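Local structure of histidine acid phosphatase (Bifidobacterium longum subsp. infantis, 6RXD) at residues D377-I382 with E497-L502. The protein is a histidine acid phytase of the multiple inositol polyphosphate phosphatase type, which probably removes phosphate from inositol hexakisphosphate and related phosphate esters. Sequence-based numbering, arbitrary orientation. Where two conformers were deposited one is given.
Sequences DFLNTI and ELKSCL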
ATOM      1  N   ASP A 377      19.032   2.450   2.986  1.00 13.20           N
ATOM      2  CA  ASP A 377      19.091   3.596   2.084  1.00 14.38           C
ATOM      3  C   ASP A 377      18.517   4.862   2.716  1.00 16.14           C
ATOM      4  O   ASP A 377      18.963   5.973   2.405  1.00 16.62           O
ATOM      5  CB  ASP A 377      18.362   3.316   0.767  1.00 16.07           C
ATOM      6  CG  ASP A 377      18.852   4.206  -0.354  1.00 21.27           C
ATOM      7  OD1 ASP A 377      20.066   4.163  -0.643  1.00 24.73           O
ATOM      8  OD2 ASP A 377      18.044   4.972  -0.925  1.00 17.63           O
ATOM      9  N   PHE A 378      17.530   4.696   3.592  1.00 13.47           N
ATOM     10  CA  PHE A 378      16.973   5.842   4.322  1.00 10.99           C
ATOM     11  C   PHE A 378      18.082   6.524   5.113  1.00 17.41           C
ATOM     12  O   PHE A 378      18.143   7.752   5.190  1.00 17.62           O
ATOM     13  CB  PHE A 378      15.819   5.424   5.248  1.00 11.33           C
ATOM     14  CG  PHE A 378      14.449   5.771   4.718  1.00 12.03           C
ATOM     15  CD1 PHE A 378      13.650   6.705   5.380  1.00 13.33           C
ATOM     16  CD2 PHE A 378      13.965   5.180   3.560  1.00 12.40           C
ATOM     17  CE1 PHE A 378      12.383   7.037   4.903  1.00 13.96           C
ATOM     18  CE2 PHE A 378      12.691   5.504   3.068  1.00 14.30           C
ATOM     19  CZ  PHE A 378      11.906   6.434   3.744  1.00 13.50           C
ATOM     20  N   LEU A 379      18.981   5.732   5.679  1.00 12.65           N
ATOM     21  CA  LEU A 379      20.073   6.294   6.470  1.00 12.24           C
ATOM     22  C   LEU A 379      21.219   6.743   5.571  1.00 13.00           C
ATOM     23  O   LEU A 379      21.814   7.803   5.784  1.00 16.48           O
ATOM     24  CB  LEU A 379      20.559   5.274   7.505  1.00 13.86           C
ATOM     25  CG  LEU A 379      19.508   4.960   8.578  1.00 17.91           C
ATOM     26  CD1 LEU A 379      19.844   3.671   9.317  1.00 19.86           C
ATOM     27  CD2 LEU A 379      19.350   6.121   9.564  1.00 13.92           C
ATOM     28  N   ASN A 380      21.523   5.939   4.555  1.00 13.28           N
ATOM     29  CA  ASN A 380      22.654   6.235   3.676  1.00 13.58           C
ATOM     30  C   ASN A 380      22.493   7.528   2.883  1.00 17.10           C
ATOM     31  O   ASN A 380      23.473   8.225   2.628  1.00 18.01           O
ATOM     32  CB  ASN A 380      22.918   5.075   2.713  1.00 16.18           C
ATOM     33  CG  ASN A 380      23.588   3.892   3.386  1.00 21.09           C
ATOM     34  OD1 ASN A 380      24.186   4.027   4.451  1.00 23.97           O
ATOM     35  ND2 ASN A 380      23.493   2.720   2.759  1.00 23.26           N
ATOM     36  N   THR A 381      21.271   7.834   2.462  1.00 14.74           N
ATOM     37  CA  THR A 381      21.043   9.063   1.709  1.00 15.73           C
ATOM     38  C   THR A 381      21.132  10.294   2.614  1.00 13.80           C
ATOM     39  O   THR A 381      21.465  11.388   2.147  1.00 16.04           O
ATOM     40  CB  THR A 381      19.706   9.061   0.918  1.00 14.23           C
ATOM     41  OG1 THR A 381      18.611   8.901   1.820  1.00 16.35           O
ATOM     42  CG2 THR A 381      19.675   7.955  -0.129  1.00 13.47           C
ATOM     43  N   ILE A 382      20.836  10.124   3.901  1.00 13.57           N
ATOM     44  CA  ILE A 382      21.069  11.203   4.852  1.00 12.73           C
ATOM     45  C   ILE A 382      22.576  11.438   4.947  1.00 16.87           C
ATOM     46  O   ILE A 382      23.037  12.574   4.837  1.00 15.63           O
ATOM     47  CB  ILE A 382      20.492  10.896   6.245  1.00 14.90           C
ATOM     48  CG1 ILE A 382      18.971  10.826   6.182  1.00 12.98           C
ATOM     49  CG2 ILE A 382      20.910  11.974   7.251  1.00 16.76           C
ATOM     50  CD1 ILE A 382      18.331  10.285   7.483  1.00 15.55           C
ATOM     51  N   GLU A 497      21.760   8.271  17.054  1.00 12.56           N
ATOM     52  CA  GLU A 497      20.840   7.466  17.846  1.00 13.25           C
ATOM     53  C   GLU A 497      20.039   6.536  16.948  1.00 17.16           C
ATOM     54  O   GLU A 497      19.867   5.358  17.274  1.00 14.66           O
ATOM     55  CB  GLU A 497      19.912   8.356  18.690  1.00 13.08           C
ATOM     56  CG  GLU A 497      18.758   7.600  19.365  1.00 12.23           C
ATOM     57  CD  GLU A 497      19.193   6.714  20.516  1.00 16.16           C
ATOM     58  OE1 GLU A 497      20.403   6.648  20.819  1.00 18.28           O
ATOM     59  OE2 GLU A 497      18.313   6.071  21.135  1.00 17.14           O
ATOM     60  N   LEU A 498      19.548   7.051  15.820  1.00 12.47           N
ATOM     61  CA  LEU A 498      18.775   6.216  14.901  1.00 13.13           C
ATOM     62  C   LEU A 498      19.615   5.078  14.346  1.00 14.92           C
ATOM     63  O   LEU A 498      19.122   3.960  14.199  1.00 15.30           O
ATOM     64  CB  LEU A 498      18.173   7.033  13.758  1.00 13.34           C
ATOM     65  CG  LEU A 498      17.103   8.039  14.173  1.00 15.49           C
ATOM     66  CD1 LEU A 498      16.429   8.627  12.937  1.00 16.26           C
ATOM     67  CD2 LEU A 498      16.079   7.361  15.078  1.00 16.09           C
ATOM     68  N   LYS A 499      20.879   5.344  14.044  1.00 13.44           N
ATOM     69  CA  LYS A 499      21.727   4.297  13.478  1.00 16.51           C
ATOM     70  C   LYS A 499      21.915   3.148  14.457  1.00 19.33           C
ATOM     71  O   LYS A 499      22.039   1.984  14.064  1.00 24.99           O
ATOM     72  CB  LYS A 499      23.080   4.869  13.050  1.00 18.39           C
ATOM     73  CG  LYS A 499      23.012   5.699  11.773  1.00 17.65           C
ATOM     74  CD  LYS A 499      24.378   6.302  11.447  1.00 20.96           C
ATOM     75  CE  LYS A 499      24.315   7.153  10.184  1.00 20.98           C
ATOM     76  NZ  LYS A 499      25.569   7.950  10.005  1.00 21.96           N
ATOM     77  N   SER A 500      21.927   3.476  15.741  1.00 17.92           N
ATOM     78  CA  SER A 500      22.008   2.450  16.767  1.00 14.63           C
ATOM     79  C   SER A 500      20.656   1.812  17.045  1.00 18.24           C
ATOM     80  O   SER A 500      20.528   0.587  17.065  1.00 18.03           O
ATOM     81  CB  SER A 500      22.582   3.062  18.055  1.00 18.46           C
ATOM     82  OG  SER A 500      22.497   2.184  19.158  1.00 25.49           O
ATOM     83  N   CYS A 501      19.633   2.633  17.243  1.00 15.13           N
ATOM     84  CA  CYS A 501      18.359   2.148  17.772  0.52 15.51           C
ATOM     85  C   CYS A 501      17.448   1.519  16.722  1.00 14.70           C
ATOM     86  O   CYS A 501      16.525   0.773  17.060  1.00 16.23           O
ATOM     87  CB  CYS A 501      17.617   3.250  18.555  0.52 17.87           C
ATOM     88  SG  CYS A 501      16.780   4.556  17.591  0.52 11.16           S
ATOM     89  N   LEU A 502      17.694   1.826  15.451  1.00 14.78           N
ATOM     90  CA  LEU A 502      16.911   1.209  14.378  1.00 15.07           C
ATOM     91  C   LEU A 502      17.552  -0.066  13.860  1.00 16.41           C
ATOM     92  O   LEU A 502      16.946  -0.784  13.063  1.00 16.97           O
ATOM     93  CB  LEU A 502      16.675   2.177  13.219  1.00 13.75           C
ATOM     94  CG  LEU A 502      15.903   3.430  13.623  1.00 15.81           C
ATOM     95  CD1 LEU A 502      15.563   4.242  12.384  1.00 14.87           C
ATOM     96  CD2 LEU A 502      14.637   3.051  14.387  1.00 15.69           C
TER
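L379 makes the close contact between helix 372-386 and the short C-terminal helix 495-501, its CA lying 7.5 Å from the CA of K499. Before it in sequence, D377 forms a salt bridge with R396 on strand 391-398, and the buried F378 meets W448 edge-to-face. The side chain of L379 instead points across to the other helix, where its CD2 methyl comes closest. CD2 comes to 4.5 Å from CB of L498 and 4.3 Å from CG of K499, thus resting against the near, aliphatic ends of two successive side chains. One turn after L379, I382 also points toward 497-502 but packs on W448 and V450 of the sheet. Just beyond the segment, D383 forms a salt bridge with NZ of K499, whose chain is extended beyond CB (chi2 177°, chi3 -179°), carrying the ammonium over to helix 372-386 while its CG stays beside L379. C501 of the second helix is disulfide-bonded to C483. No hydrogen bond joins the two segments, and the 156 Å² buried between them is small; a few apolar carbons of L379, L498 and K499 thus make the direct contact, and the K499-D383 salt bridge adds the polar link to helix 372-386.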